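Local coordinates for protein BpsB (PgaB), Poly-beta-1,6-N-acetyl-D-glucosamine N-deacetylase (Bordetella bronchiseptica RB50, PDB 5BU6) that hydrolyses acetyl groups from the N-acetylglucosamine units of the biofilm polysaccharide poly-beta-1,6-N-acetyl-D-glucosamine, probably as a metal-dependent family 4 carbohydrate esterase, at residues 33-38 with 260-265; 64-67 with 72-75; 191-196 with 233-238; 205-208 with 212-215; 251-254 with 258-261. The protein carries 5 engineered substitutions. All blocks are in the same frame, centred on the assembly; numbering follows the deposited sequence.

Overall arrangement
From the N terminus, the chain first meets contact 1, whose segment 33-38 waits in the loop between strands 14-20 and 41-42 until strand 261-266 completes it; its loop encloses contacts 2, 3 and 4. Contact 2 closes a short turn after helix 60-67. Contact 3 ties helix 189-211 to helix 227-235, and within its span contact 4 folds the end of helix 189-211 onto residues 212-215; Leu238 and Ile215 join the two. Contact 5 closes a small loop just before the last strand, shares Arg260 and Ser261 with contact 1, and receives Arg67 of contact 2 on the carbonyl of Val253. None of the loops cross.

Contact 1 of 5, residues 33-38 with 260-265; sequences PDQFAI and RSLVDY
Gln35 leans its amide over Leu262 and Asp264, two residues of strand 261-266 whose CB atoms both point toward it. The close part is small. Gln35 NE2 lies 3.6 Å from Leu262 CD2 and about as far from CG, the two side chains crossing at roughly a right angle, and 3.5 Å from Asp264 OD2. A bend at chi2 (-82°) turns the chain of Gln35 so that the amide hangs between the leucine and the carboxylate. Amide and carboxylate planes are 49° apart.

Away from this spot the contact is loose. Pro33 CD stops 4.6 Å from Leu262 CD2, and Asp34 and Phe36 stand on the exposed side of the loop. There Phe36 N donates to Asp34 OD1 in an Asx turn, overlapping a type II beta turn from Gln35 to Ile38 that Ile38 N closes on Gln35 O. The loop lies over strand 261-266, which is flanked in the sheet by strands 14-20 and 41-42. The side chain of Leu262 is about 8 Å from a bound nickel ion. NE2 approaches Asp264 OD2 without forming a hydrogen bond, so the attraction is probably weak and electrostatic, with the same nitrogen resting against the leucine.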
loop_
_atom_site.group_PDB
_atom_site.type_symbol
_atom_site.label_atom_id
_atom_site.label_comp_id
_atom_site.label_asym_id
_atom_site.label_seq_id
_atom_site.Cartn_x
_atom_site.Cartn_y
_atom_site.Cartn_z
ATOM N N PRO A 33 6.976 5.555 -10.716
ATOM C CA PRO A 33 7.994 6.607 -10.602
ATOM C C PRO A 33 9.393 6.107 -10.966
ATOM O O PRO A 33 9.729 4.944 -10.735
ATOM C CB PRO A 33 7.930 7.002 -9.124
ATOM C CG PRO A 33 6.553 6.616 -8.690
ATOM C CD PRO A 33 6.219 5.381 -9.463
ATOM N N ASP A 34 10.196 7.002 -11.528
ATOM C CA ASP A 34 11.543 6.681 -11.992
ATOM C C ASP A 34 12.470 6.172 -10.876
ATOM O O ASP A 34 12.547 6.767 -9.803
ATOM C CB ASP A 34 12.148 7.920 -12.646
ATOM C CG ASP A 34 13.535 7.678 -13.182
ATOM O OD1 ASP A 34 13.804 6.553 -13.659
ATOM O OD2 ASP A 34 14.353 8.617 -13.130
ATOM N N GLN A 35 13.175 5.076 -11.141
ATOM C CA GLN A 35 14.087 4.490 -10.159
ATOM C C GLN A 35 15.538 4.542 -10.629
ATOM O O GLN A 35 16.457 4.197 -9.887
ATOM C CB GLN A 35 13.705 3.033 -9.872
ATOM C CG GLN A 35 12.312 2.829 -9.311
ATOM C CD GLN A 35 12.240 3.066 -7.814
ATOM O OE1 GLN A 35 12.863 3.988 -7.286
ATOM N NE2 GLN A 35 11.480 2.227 -7.122
ATOM N N PHE A 36 15.730 4.958 -11.874
ATOM C CA PHE A 36 17.043 4.941 -12.500
ATOM C C PHE A 36 18.039 5.805 -11.727
ATOM O O PHE A 36 17.690 6.872 -11.226
ATOM C CB PHE A 36 16.933 5.410 -13.954
ATOM C CG PHE A 36 18.192 5.255 -14.731
ATOM C CD1 PHE A 36 18.627 4.001 -15.122
ATOM C CD2 PHE A 36 18.946 6.360 -15.080
ATOM C CE1 PHE A 36 19.791 3.850 -15.840
ATOM C CE2 PHE A 36 20.112 6.216 -15.801
ATOM C CZ PHE A 36 20.537 4.956 -16.183
ATOM N N ALA A 37 19.270 5.315 -11.613
ATOM C CA ALA A 37 20.361 6.039 -10.948
ATOM C C ALA A 37 20.067 6.342 -9.477
ATOM O O ALA A 37 20.680 7.237 -8.886
ATOM C CB ALA A 37 20.680 7.332 -11.702
ATOM N N ILE A 38 19.126 5.595 -8.898
ATOM C CA ILE A 38 18.909 5.605 -7.454
ATOM C C ILE A 38 19.529 4.359 -6.836
ATOM O O ILE A 38 19.237 3.233 -7.247
ATOM C CB ILE A 38 17.421 5.661 -7.084
ATOM C CG1 ILE A 38 16.823 7.005 -7.490
ATOM C CG2 ILE A 38 17.230 5.445 -5.581
ATOM C CD1 ILE A 38 15.389 7.167 -7.049
ATOM N N ARG A 260 3.657 9.884 -1.812
ATOM C CA ARG A 260 4.783 9.140 -1.270
ATOM C C ARG A 260 5.876 8.909 -2.289
ATOM O O ARG A 260 5.650 9.000 -3.500
ATOM C CB ARG A 260 4.324 7.804 -0.706
ATOM C CG ARG A 260 3.899 6.815 -1.713
ATOM C CD ARG A 260 2.787 5.900 -1.111
ATOM N NE ARG A 260 2.348 4.975 -2.147
ATOM C CZ ARG A 260 2.494 3.657 -2.091
ATOM N NH1 ARG A 260 3.014 3.086 -1.014
ATOM N NH2 ARG A 260 2.085 2.910 -3.104
ATOM N N SER A 261 7.062 8.633 -1.769
ATOM C CA SER A 261 8.229 8.335 -2.587
ATOM C C SER A 261 8.472 6.853 -2.468
ATOM O O SER A 261 8.157 6.256 -1.450
ATOM C CB SER A 261 9.445 9.131 -2.131
ATOM O OG SER A 261 9.246 10.511 -2.384
ATOM N N LEU A 262 9.020 6.261 -3.516
ATOM C CA LEU A 262 9.217 4.831 -3.552
ATOM C C LEU A 262 10.707 4.565 -3.446
ATOM O O LEU A 262 11.492 5.193 -4.146
ATOM C CB LEU A 262 8.632 4.262 -4.845
ATOM C CG LEU A 262 8.608 2.752 -5.059
ATOM C CD1 LEU A 262 7.831 2.068 -3.955
ATOM C CD2 LEU A 262 8.002 2.446 -6.418
ATOM N N VAL A 263 11.120 3.674 -2.555
ATOM C CA VAL A 263 12.538 3.318 -2.526
ATOM C C VAL A 263 12.733 1.797 -2.406
ATOM O O VAL A 263 11.988 1.121 -1.719
ATOM C CB VAL A 263 13.277 4.048 -1.379
ATOM C CG1 VAL A 263 12.844 3.524 -0.038
ATOM C CG2 VAL A 263 14.777 3.914 -1.540
ATOM N N ASP A 264 13.730 1.262 -3.101
ATOM C CA ASP A 264 14.008 -0.171 -3.056
ATOM C C ASP A 264 15.060 -0.495 -2.004
ATOM O O ASP A 264 15.973 0.295 -1.779
ATOM C CB ASP A 264 14.483 -0.670 -4.424
ATOM C CG ASP A 264 13.389 -0.636 -5.472
ATOM O OD1 ASP A 264 12.204 -0.815 -5.114
ATOM O OD2 ASP A 264 13.716 -0.434 -6.660
ATOM N N TYR A 265 14.939 -1.651 -1.361
ATOM C CA TYR A 265 15.981 -2.100 -0.443
ATOM C C TYR A 265 16.331 -3.581 -0.633
ATOM O O TYR A 265 15.606 -4.327 -1.287
ATOM C CB TYR A 265 15.559 -1.859 1.004
ATOM C CG TYR A 265 14.387 -2.706 1.448
ATOM C CD1 TYR A 265 14.579 -3.956 2.035
ATOM C CD2 TYR A 265 13.083 -2.271 1.256
ATOM C CE1 TYR A 265 13.494 -4.734 2.426
ATOM C CE2 TYR A 265 12.003 -3.032 1.652
ATOM C CZ TYR A 265 12.211 -4.265 2.230
ATOM O OH TYR A 265 11.115 -5.001 2.616
#

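Contact 2 of 5, residues 64-67 with 72-75; sequences IDSR and PLPP
Ser66 OG is hydrogen-bonded to the carbonyl oxygen of Ile63 in its own helix and turns its flank to Leu73. The torsion that makes this possible puts OG between the backbone N and the carbonyl carbon (chi1 65°), where it can reach back one turn. Leu73 then packs against the serine through its branch point: CG is 3.6 Å from Ser66 OG and 3.7 Å from Ser66 CB, while Leu73 CD2 also lies 3.7 Å from that OG.

The contact belongs to the turn that leaves helix 60-67 and leads to strand 77-83 of the parallel sheet, a helix-to-strand connection of the polysaccharide deacetylase domain, which in family 4 carbohydrate esterases is a distorted beta/alpha barrel. Where the chain comes back, Pro72 passes with its CA 4.4 Å from Ser66 CB, its own CB leaving away from the helix. Leu73 is buried, and its backbone is hydrogen-bonded to Gly10. On the next residue of the helix, Arg67 NH1 donates to the carbonyl oxygen of Val253.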
loop_
_atom_site.group_PDB
_atom_site.type_symbol
_atom_site.label_atom_id
_atom_site.label_comp_id
_atom_site.label_asym_id
_atom_site.label_seq_id
_atom_site.Cartn_x
_atom_site.Cartn_y
_atom_site.Cartn_z
ATOM N N ILE A 64 -3.496 11.471 11.641
ATOM C CA ILE A 64 -4.899 11.785 11.869
ATOM C C ILE A 64 -5.056 12.780 13.015
ATOM O O ILE A 64 -5.792 13.749 12.907
ATOM C CB ILE A 64 -5.686 10.506 12.157
ATOM C CG1 ILE A 64 -5.617 9.575 10.941
ATOM C CG2 ILE A 64 -7.106 10.816 12.487
ATOM C CD1 ILE A 64 -6.040 8.154 11.239
ATOM N N ASP A 65 -4.308 12.559 14.092
ATOM C CA ASP A 65 -4.347 13.436 15.267
ATOM C C ASP A 65 -3.817 14.834 14.970
ATOM O O ASP A 65 -4.320 15.813 15.516
ATOM C CB ASP A 65 -3.541 12.823 16.427
ATOM C CG ASP A 65 -4.208 11.584 17.035
ATOM O OD1 ASP A 65 -5.361 11.268 16.680
ATOM O OD2 ASP A 65 -3.573 10.927 17.887
ATOM N N SER A 66 -2.805 14.946 14.110
ATOM C CA SER A 66 -2.265 16.277 13.811
ATOM C C SER A 66 -3.264 17.070 12.987
ATOM O O SER A 66 -3.411 18.280 13.168
ATOM C CB SER A 66 -0.922 16.182 13.076
ATOM O OG SER A 66 -1.068 15.585 11.795
ATOM N N ARG A 67 -3.962 16.381 12.091
ATOM C CA ARG A 67 -4.950 17.040 11.232
ATOM C C ARG A 67 -6.139 17.515 12.063
ATOM O O ARG A 67 -6.672 18.610 11.832
ATOM C CB ARG A 67 -5.404 16.101 10.107
ATOM C CG ARG A 67 -4.349 15.874 9.000
ATOM C CD ARG A 67 -4.099 17.160 8.235
ATOM N NE ARG A 67 -3.071 17.046 7.202
ATOM C CZ ARG A 67 -3.324 16.973 5.895
ATOM N NH1 ARG A 67 -4.574 16.982 5.453
ATOM N NH2 ARG A 67 -2.320 16.888 5.027
ATOM N N PRO A 72 0.444 17.990 17.435
ATOM C CA PRO A 72 1.287 18.202 16.257
ATOM C C PRO A 72 2.294 17.061 16.016
ATOM O O PRO A 72 2.695 16.363 16.954
ATOM C CB PRO A 72 2.018 19.510 16.577
ATOM C CG PRO A 72 1.853 19.690 18.049
ATOM C CD PRO A 72 0.531 19.114 18.381
ATOM N N LEU A 73 2.679 16.887 14.759
ATOM C CA LEU A 73 3.742 15.954 14.382
ATOM C C LEU A 73 5.094 16.409 14.925
ATOM O O LEU A 73 5.307 17.600 15.081
ATOM C CB LEU A 73 3.815 15.839 12.862
ATOM C CG LEU A 73 2.543 15.328 12.176
ATOM C CD1 LEU A 73 2.741 15.141 10.676
ATOM C CD2 LEU A 73 2.101 14.031 12.835
ATOM N N PRO A 74 6.025 15.466 15.183
ATOM C CA PRO A 74 7.389 15.909 15.517
ATOM C C PRO A 74 8.078 16.502 14.287
ATOM O O PRO A 74 7.550 16.347 13.177
ATOM C CB PRO A 74 8.074 14.617 15.953
ATOM C CG PRO A 74 7.392 13.563 15.116
ATOM C CD PRO A 74 5.940 14.000 15.058
ATOM N N PRO A 75 9.240 17.152 14.465
ATOM C CA PRO A 75 9.986 17.653 13.304
ATOM C C PRO A 75 10.419 16.539 12.343
ATOM O O PRO A 75 10.575 15.387 12.762
ATOM C CB PRO A 75 11.208 18.343 13.931
ATOM C CG PRO A 75 11.257 17.886 15.333
ATOM C CD PRO A 75 9.860 17.567 15.734
#

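Contact 3 of 5, residues 191-196 with 233-238; sequences EYRARV and AAEVGL
The guanidinium of Arg193, on helix 189-211, comes up to Glu235 near the end of helix 227-235, and the two side chains cross at about a right angle. At its root CB leaves the helix with CG beside the backbone N (chi1 -81°). From CG to NE the chain runs extended, and no atom of that part comes within 4.2 Å of segment 233-238; the side chain also touches Val232. Only at the guanidinium does Glu235 enter: NH1 faces Glu235 OE2 at 3.9 Å, a long salt bridge, with the carboxylate oxygen at the edge of the guanidinium and close to its plane. The two flat groups are turned 24° from each other. The other terminal nitrogen, NH2, forms a salt bridge with Asp228 OD1 and a hydrogen bond with Gln231 OE1.

Glu235 also has a second partner: its OE1 forms a salt bridge with Arg197 NE, one turn further along the helix of Arg193. The long pair is thus one link in a surface network of charges.

Just past Glu235 the helix finishes in a Schellman motif: Leu238 N donates to Ala233 O at 2.9 Å, and Gly237 N to Ala234 O. Below the charges, Val196 on Val232 and Ala233 on Leu200 pack helix 189-211 against helix 227-235, whose chain then continues to strand 240-242.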
loop_
_atom_site.group_PDB
_atom_site.type_symbol
_atom_site.label_atom_id
_atom_site.label_comp_id
_atom_site.label_asym_id
_atom_site.label_seq_id
_atom_site.Cartn_x
_atom_site.Cartn_y
_atom_site.Cartn_z
ATOM N N GLU A 191 -21.154 -0.981 -13.453
ATOM C CA GLU A 191 -20.403 -2.233 -13.297
ATOM C C GLU A 191 -19.007 -1.992 -12.729
ATOM O O GLU A 191 -18.544 -2.702 -11.821
ATOM C CB GLU A 191 -20.291 -2.963 -14.641
ATOM C CG GLU A 191 -21.614 -3.443 -15.212
ATOM C CD GLU A 191 -21.483 -3.964 -16.637
ATOM O OE1 GLU A 191 -20.455 -3.687 -17.288
ATOM O OE2 GLU A 191 -22.411 -4.655 -17.107
ATOM N N TYR A 192 -18.333 -0.985 -13.270
ATOM C CA TYR A 192 -16.987 -0.638 -12.830
ATOM C C TYR A 192 -16.951 -0.233 -11.358
ATOM O O TYR A 192 -16.147 -0.750 -10.581
ATOM C CB TYR A 192 -16.445 0.487 -13.709
ATOM C CG TYR A 192 -15.200 1.152 -13.206
ATOM C CD1 TYR A 192 -14.051 0.419 -12.921
ATOM C CD2 TYR A 192 -15.155 2.529 -13.058
ATOM C CE1 TYR A 192 -12.895 1.054 -12.465
ATOM C CE2 TYR A 192 -14.022 3.164 -12.623
ATOM C CZ TYR A 192 -12.894 2.430 -12.324
ATOM O OH TYR A 192 -11.773 3.097 -11.899
ATOM N N ARG A 193 -17.839 0.681 -10.977
ATOM C CA ARG A 193 -17.923 1.128 -9.587
ATOM C C ARG A 193 -18.196 -0.041 -8.659
ATOM O O ARG A 193 -17.555 -0.173 -7.612
ATOM C CB ARG A 193 -19.023 2.188 -9.429
ATOM C CG ARG A 193 -18.601 3.582 -9.841
ATOM C CD ARG A 193 -19.776 4.578 -9.784
ATOM N NE ARG A 193 -19.278 5.943 -9.873
ATOM C CZ ARG A 193 -18.996 6.706 -8.820
ATOM N NH1 ARG A 193 -19.187 6.240 -7.592
ATOM N NH2 ARG A 193 -18.533 7.937 -8.997
ATOM N N ALA A 194 -19.147 -0.884 -9.051
ATOM C CA ALA A 194 -19.520 -2.066 -8.265
ATOM C C ALA A 194 -18.330 -3.006 -8.038
ATOM O O ALA A 194 -18.109 -3.485 -6.919
ATOM C CB ALA A 194 -20.652 -2.808 -8.939
ATOM N N ARG A 195 -17.563 -3.271 -9.093
ATOM C CA ARG A 195 -16.404 -4.149 -8.961
ATOM C C ARG A 195 -15.396 -3.570 -7.972
ATOM O O ARG A 195 -14.954 -4.268 -7.051
ATOM C CB ARG A 195 -15.751 -4.394 -10.330
ATOM C CG ARG A 195 -14.494 -5.271 -10.303
ATOM C CD ARG A 195 -14.035 -5.655 -11.728
ATOM N NE ARG A 195 -13.730 -4.485 -12.560
ATOM C CZ ARG A 195 -12.589 -3.802 -12.498
ATOM N NH1 ARG A 195 -11.637 -4.173 -11.657
ATOM N NH2 ARG A 195 -12.393 -2.752 -13.283
ATOM N N VAL A 196 -15.033 -2.299 -8.134
ATOM C CA VAL A 196 -14.066 -1.698 -7.222
ATOM C C VAL A 196 -14.614 -1.619 -5.792
ATOM O O VAL A 196 -13.889 -1.896 -4.835
ATOM C CB VAL A 196 -13.645 -0.293 -7.673
ATOM C CG1 VAL A 196 -12.738 0.335 -6.650
ATOM C CG2 VAL A 196 -12.963 -0.356 -9.045
ATOM N N ALA A 233 -14.152 4.372 -2.478
ATOM C CA ALA A 233 -13.390 4.133 -1.249
ATOM C C ALA A 233 -14.065 4.841 -0.069
ATOM O O ALA A 233 -14.165 4.289 1.024
ATOM C CB ALA A 233 -11.955 4.609 -1.413
ATOM N N ALA A 234 -14.518 6.063 -0.301
ATOM C CA ALA A 234 -15.232 6.833 0.721
ATOM C C ALA A 234 -16.517 6.135 1.172
ATOM O O ALA A 234 -16.855 6.150 2.354
ATOM C CB ALA A 234 -15.549 8.210 0.212
ATOM N N GLU A 235 -17.221 5.514 0.228
ATOM C CA GLU A 235 -18.470 4.821 0.543
ATOM C C GLU A 235 -18.229 3.646 1.476
ATOM O O GLU A 235 -19.066 3.354 2.324
ATOM C CB GLU A 235 -19.174 4.328 -0.727
ATOM C CG GLU A 235 -19.704 5.431 -1.625
ATOM C CD GLU A 235 -20.096 4.920 -2.997
ATOM O OE1 GLU A 235 -20.193 3.687 -3.172
ATOM O OE2 GLU A 235 -20.294 5.753 -3.903
ATOM N N VAL A 236 -17.093 2.968 1.331
ATOM C CA VAL A 236 -16.830 1.828 2.204
ATOM C C VAL A 236 -16.026 2.235 3.440
ATOM O O VAL A 236 -15.601 1.377 4.208
ATOM C CB VAL A 236 -16.098 0.689 1.470
ATOM C CG1 VAL A 236 -16.932 0.206 0.297
ATOM C CG2 VAL A 236 -14.746 1.141 1.008
ATOM N N GLY A 237 -15.836 3.540 3.634
ATOM C CA GLY A 237 -15.199 4.050 4.845
ATOM C C GLY A 237 -13.677 4.125 4.841
ATOM O O GLY A 237 -13.038 4.201 5.896
ATOM N N LEU A 238 -13.082 4.101 3.656
ATOM C CA LEU A 238 -11.636 4.204 3.543
ATOM C C LEU A 238 -11.255 5.605 3.099
ATOM O O LEU A 238 -10.941 5.819 1.928
ATOM C CB LEU A 238 -11.106 3.164 2.564
ATOM C CG LEU A 238 -11.404 1.716 2.937
ATOM C CD1 LEU A 238 -10.779 0.777 1.923
ATOM C CD2 LEU A 238 -10.923 1.401 4.348
#

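Contact 4 of 5, residues 205-208 with 212-215; sequences HLIR and GVTI. Engineered in segment 205-208: His205 (natural residue Asp). With SCN (thiocyanate ion), chain H.
The guanidinium of Arg208 has Thr214 OG1 over one face, with Arg208 NE 3.6 Å from Thr214 OG1. The two side chains run alongside each other and point the same way, the arginine extended from CG to NE with CG anti to the backbone N (chi1 -169°). The imidazole of His205, an engineered residue, takes no part in the contact with 212-215. At its edge and in its plane sits the nitrogen of a thiocyanate ion, probably from the crystallisation liquor; His205 NE2 donates to this N at 2.8 Å, with an angle of 161° at the hydrogen.

Gly212 N closes the last helical turn on Arg208 O at 2.9 Å, bent to 139° and coming from above the carbonyl plane. Gly212, with positive phi, is where the chain leaves the helix, and beyond it the chain turns back. The returning loop brings Val213 O to 3.2 Å from Arg208 CA, a CA-H...O contact.

On the buried side, Ile207 CG2 meets Ile215 CG2 at 3.6 Å and Val213 CB at 4.2 Å. This apolar patch joins helix 189-211 to the loop that precedes strand 217-219. Trp137 of helix 137-145 and Thr110 of helix 110-113 touch Ile207, Ala144 of helix 137-145 touches Val213, and Leu238, past helix 227-235, touches Ile215.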
loop_
_atom_site.group_PDB
_atom_site.type_symbol
_atom_site.label_atom_id
_atom_site.label_comp_id
_atom_site.label_asym_id
_atom_site.label_seq_id
_atom_site.Cartn_x
_atom_site.Cartn_y
_atom_site.Cartn_z
ATOM N N HIS A 205 -13.317 -6.390 5.136
ATOM C CA HIS A 205 -13.935 -7.458 5.911
ATOM C C HIS A 205 -12.929 -8.573 6.241
ATOM O O HIS A 205 -12.872 -9.043 7.378
ATOM C CB HIS A 205 -15.141 -8.030 5.186
ATOM C CG HIS A 205 -15.501 -9.408 5.639
ATOM N ND1 HIS A 205 -16.234 -9.649 6.781
ATOM C CD2 HIS A 205 -15.186 -10.623 5.128
ATOM C CE1 HIS A 205 -16.373 -10.952 6.942
ATOM N NE2 HIS A 205 -15.748 -11.564 5.953
ATOM N N LEU A 206 -12.136 -8.990 5.259
ATOM C CA LEU A 206 -11.184 -10.073 5.505
ATOM C C LEU A 206 -10.178 -9.679 6.585
ATOM O O LEU A 206 -9.857 -10.487 7.455
ATOM C CB LEU A 206 -10.452 -10.468 4.218
ATOM C CG LEU A 206 -11.335 -11.262 3.250
ATOM C CD1 LEU A 206 -10.612 -11.460 1.929
ATOM C CD2 LEU A 206 -11.756 -12.606 3.860
ATOM N N ILE A 207 -9.688 -8.439 6.526
ATOM C CA ILE A 207 -8.727 -7.977 7.517
ATOM C C ILE A 207 -9.332 -7.930 8.909
ATOM O O ILE A 207 -8.750 -8.460 9.865
ATOM C CB ILE A 207 -8.139 -6.596 7.131
ATOM C CG1 ILE A 207 -7.249 -6.743 5.885
ATOM C CG2 ILE A 207 -7.341 -6.009 8.282
ATOM C CD1 ILE A 207 -6.856 -5.406 5.237
ATOM N N ARG A 208 -10.519 -7.343 9.037
ATOM C CA ARG A 208 -11.188 -7.375 10.332
ATOM C C ARG A 208 -11.481 -8.786 10.831
ATOM O O ARG A 208 -11.284 -9.069 12.009
ATOM C CB ARG A 208 -12.498 -6.581 10.297
ATOM C CG ARG A 208 -13.060 -6.385 11.696
ATOM C CD ARG A 208 -14.335 -5.585 11.727
ATOM N NE ARG A 208 -14.702 -5.310 13.110
ATOM C CZ ARG A 208 -15.891 -4.859 13.494
ATOM N NH1 ARG A 208 -16.129 -4.641 14.780
ATOM N NH2 ARG A 208 -16.841 -4.628 12.596
ATOM N N GLY A 212 -8.892 -8.590 13.571
ATOM C CA GLY A 212 -9.625 -7.798 14.553
ATOM C C GLY A 212 -9.531 -6.310 14.272
ATOM O O GLY A 212 -10.173 -5.499 14.944
ATOM N N VAL A 213 -8.753 -5.966 13.253
ATOM C CA VAL A 213 -8.472 -4.590 12.886
ATOM C C VAL A 213 -9.501 -4.006 11.916
ATOM O O VAL A 213 -9.794 -4.603 10.894
ATOM C CB VAL A 213 -7.070 -4.492 12.239
ATOM C CG1 VAL A 213 -6.851 -3.119 11.613
ATOM C CG2 VAL A 213 -6.004 -4.819 13.274
ATOM N N THR A 214 -10.058 -2.844 12.256
ATOM C CA THR A 214 -10.894 -2.092 11.321
ATOM C C THR A 214 -10.010 -1.116 10.546
ATOM O O THR A 214 -9.539 -0.139 11.117
ATOM C CB THR A 214 -12.014 -1.301 12.056
ATOM O OG1 THR A 214 -12.907 -2.217 12.695
ATOM C CG2 THR A 214 -12.801 -0.424 11.079
ATOM N N ILE A 215 -9.787 -1.363 9.261
ATOM C CA ILE A 215 -8.850 -0.529 8.520
ATOM C C ILE A 215 -9.538 0.779 8.146
ATOM O O ILE A 215 -10.769 0.870 8.164
ATOM C CB ILE A 215 -8.334 -1.183 7.254
ATOM C CG1 ILE A 215 -9.484 -1.463 6.284
ATOM C CG2 ILE A 215 -7.583 -2.445 7.584
ATOM C CD1 ILE A 215 -8.989 -1.751 4.878
HETATM S S SCN H . -13.782 -16.560 6.547
HETATM C C SCN H . -14.928 -15.177 6.320
HETATM N N SCN H . -15.646 -14.315 6.181
#

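Contact 5 of 5, residues 251-254 with 258-261; sequences PDVA and IRRS
The loop between strands 240-242 and 261-266 folds back on itself just before the last strand of the barrel-like parallel sheet, and here Val253 packs on the guanidinium of Arg259. The methyl CG2 of Val253 sits 3.5 Å above the guanidinium plane, over its centre and slightly nearer NH1 than NE or NH2: Arg259 CZ and Arg259 NH1 are both 3.6 Å from Val253 CG2. The arginine reaches this place by running extended from CG to NE, and its NH1 is tied to the carbonyl oxygen of Pro248, which helps fix the rotation of the flat group.

The backbones approach less closely: Ala254 O and Ile258 N, 3.8 Å apart, form no hydrogen bond. The CB of Ile258 leaves away from segment 251-254, and its side chain packs on Val15 of strand 14-20 and on Ile240 and Leu242 of strand 240-242. Asp252 lies near the same guanidinium but apart from it, with its OD2 5.8 Å from Arg259 NH2.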
loop_
_atom_site.group_PDB
_atom_site.type_symbol
_atom_site.label_atom_id
_atom_site.label_comp_id
_atom_site.label_asym_id
_atom_site.label_seq_id
_atom_site.Cartn_x
_atom_site.Cartn_y
_atom_site.Cartn_z
ATOM N N PRO A 251 -0.438 20.877 4.443
ATOM C CA PRO A 251 -1.806 20.871 4.980
ATOM C C PRO A 251 -2.927 20.933 3.938
ATOM O O PRO A 251 -4.032 20.509 4.249
ATOM C CB PRO A 251 -1.834 22.137 5.854
ATOM C CG PRO A 251 -0.439 22.304 6.297
ATOM C CD PRO A 251 0.410 21.869 5.130
ATOM N N ASP A 252 -2.663 21.463 2.744
ATOM C CA ASP A 252 -3.694 21.536 1.710
ATOM C C ASP A 252 -3.916 20.206 0.965
ATOM O O ASP A 252 -4.876 20.071 0.210
ATOM C CB ASP A 252 -3.355 22.633 0.704
ATOM C CG ASP A 252 -2.036 22.396 0.006
ATOM O OD1 ASP A 252 -1.081 21.962 0.685
ATOM O OD2 ASP A 252 -1.954 22.640 -1.219
ATOM N N VAL A 253 -3.034 19.231 1.175
ATOM C CA VAL A 253 -3.213 17.905 0.585
ATOM C C VAL A 253 -4.221 17.095 1.392
ATOM O O VAL A 253 -3.998 16.841 2.576
ATOM C CB VAL A 253 -1.888 17.099 0.527
ATOM C CG1 VAL A 253 -2.115 15.721 -0.132
ATOM C CG2 VAL A 253 -0.809 17.892 -0.214
ATOM N N ALA A 254 -5.319 16.685 0.763
ATOM C CA ALA A 254 -6.310 15.832 1.441
ATOM C C ALA A 254 -5.717 14.486 1.796
ATOM O O ALA A 254 -4.876 13.973 1.055
ATOM C CB ALA A 254 -7.553 15.637 0.566
ATOM N N ILE A 258 -2.731 11.189 -0.371
ATOM C CA ILE A 258 -1.407 11.227 0.247
ATOM C C ILE A 258 -0.282 10.878 -0.751
ATOM O O ILE A 258 -0.366 9.895 -1.493
ATOM C CB ILE A 258 -1.369 10.284 1.461
ATOM C CG1 ILE A 258 -2.288 10.820 2.578
ATOM C CG2 ILE A 258 0.037 10.130 2.015
ATOM C CD1 ILE A 258 -2.336 9.884 3.784
ATOM N N ARG A 259 0.745 11.721 -0.761
ATOM C CA ARG A 259 1.909 11.584 -1.625
ATOM C C ARG A 259 2.975 10.687 -1.004
ATOM O O ARG A 259 3.197 10.740 0.197
ATOM C CB ARG A 259 2.510 12.970 -1.903
ATOM C CG ARG A 259 1.534 13.874 -2.606
ATOM C CD ARG A 259 1.917 15.331 -2.493
ATOM N NE ARG A 259 1.023 16.147 -3.301
ATOM C CZ ARG A 259 1.034 17.474 -3.314
ATOM N NH1 ARG A 259 1.883 18.140 -2.543
ATOM N NH2 ARG A 259 0.184 18.127 -4.090
ATOM N N ARG A 260 3.657 9.884 -1.812
ATOM C CA ARG A 260 4.783 9.140 -1.270
ATOM C C ARG A 260 5.876 8.909 -2.289
ATOM O O ARG A 260 5.650 9.000 -3.500
ATOM C CB ARG A 260 4.324 7.804 -0.706
ATOM C CG ARG A 260 3.899 6.815 -1.713
ATOM C CD ARG A 260 2.787 5.900 -1.111
ATOM N NE ARG A 260 2.348 4.975 -2.147
ATOM C CZ ARG A 260 2.494 3.657 -2.091
ATOM N NH1 ARG A 260 3.014 3.086 -1.014
ATOM N NH2 ARG A 260 2.085 2.910 -3.104
ATOM N N SER A 261 7.062 8.633 -1.769
ATOM C CA SER A 261 8.229 8.335 -2.587
ATOM C C SER A 261 8.472 6.853 -2.468
ATOM O O SER A 261 8.157 6.256 -1.450
ATOM C CB SER A 261 9.445 9.131 -2.131
ATOM O OG SER A 261 9.246 10.511 -2.384
#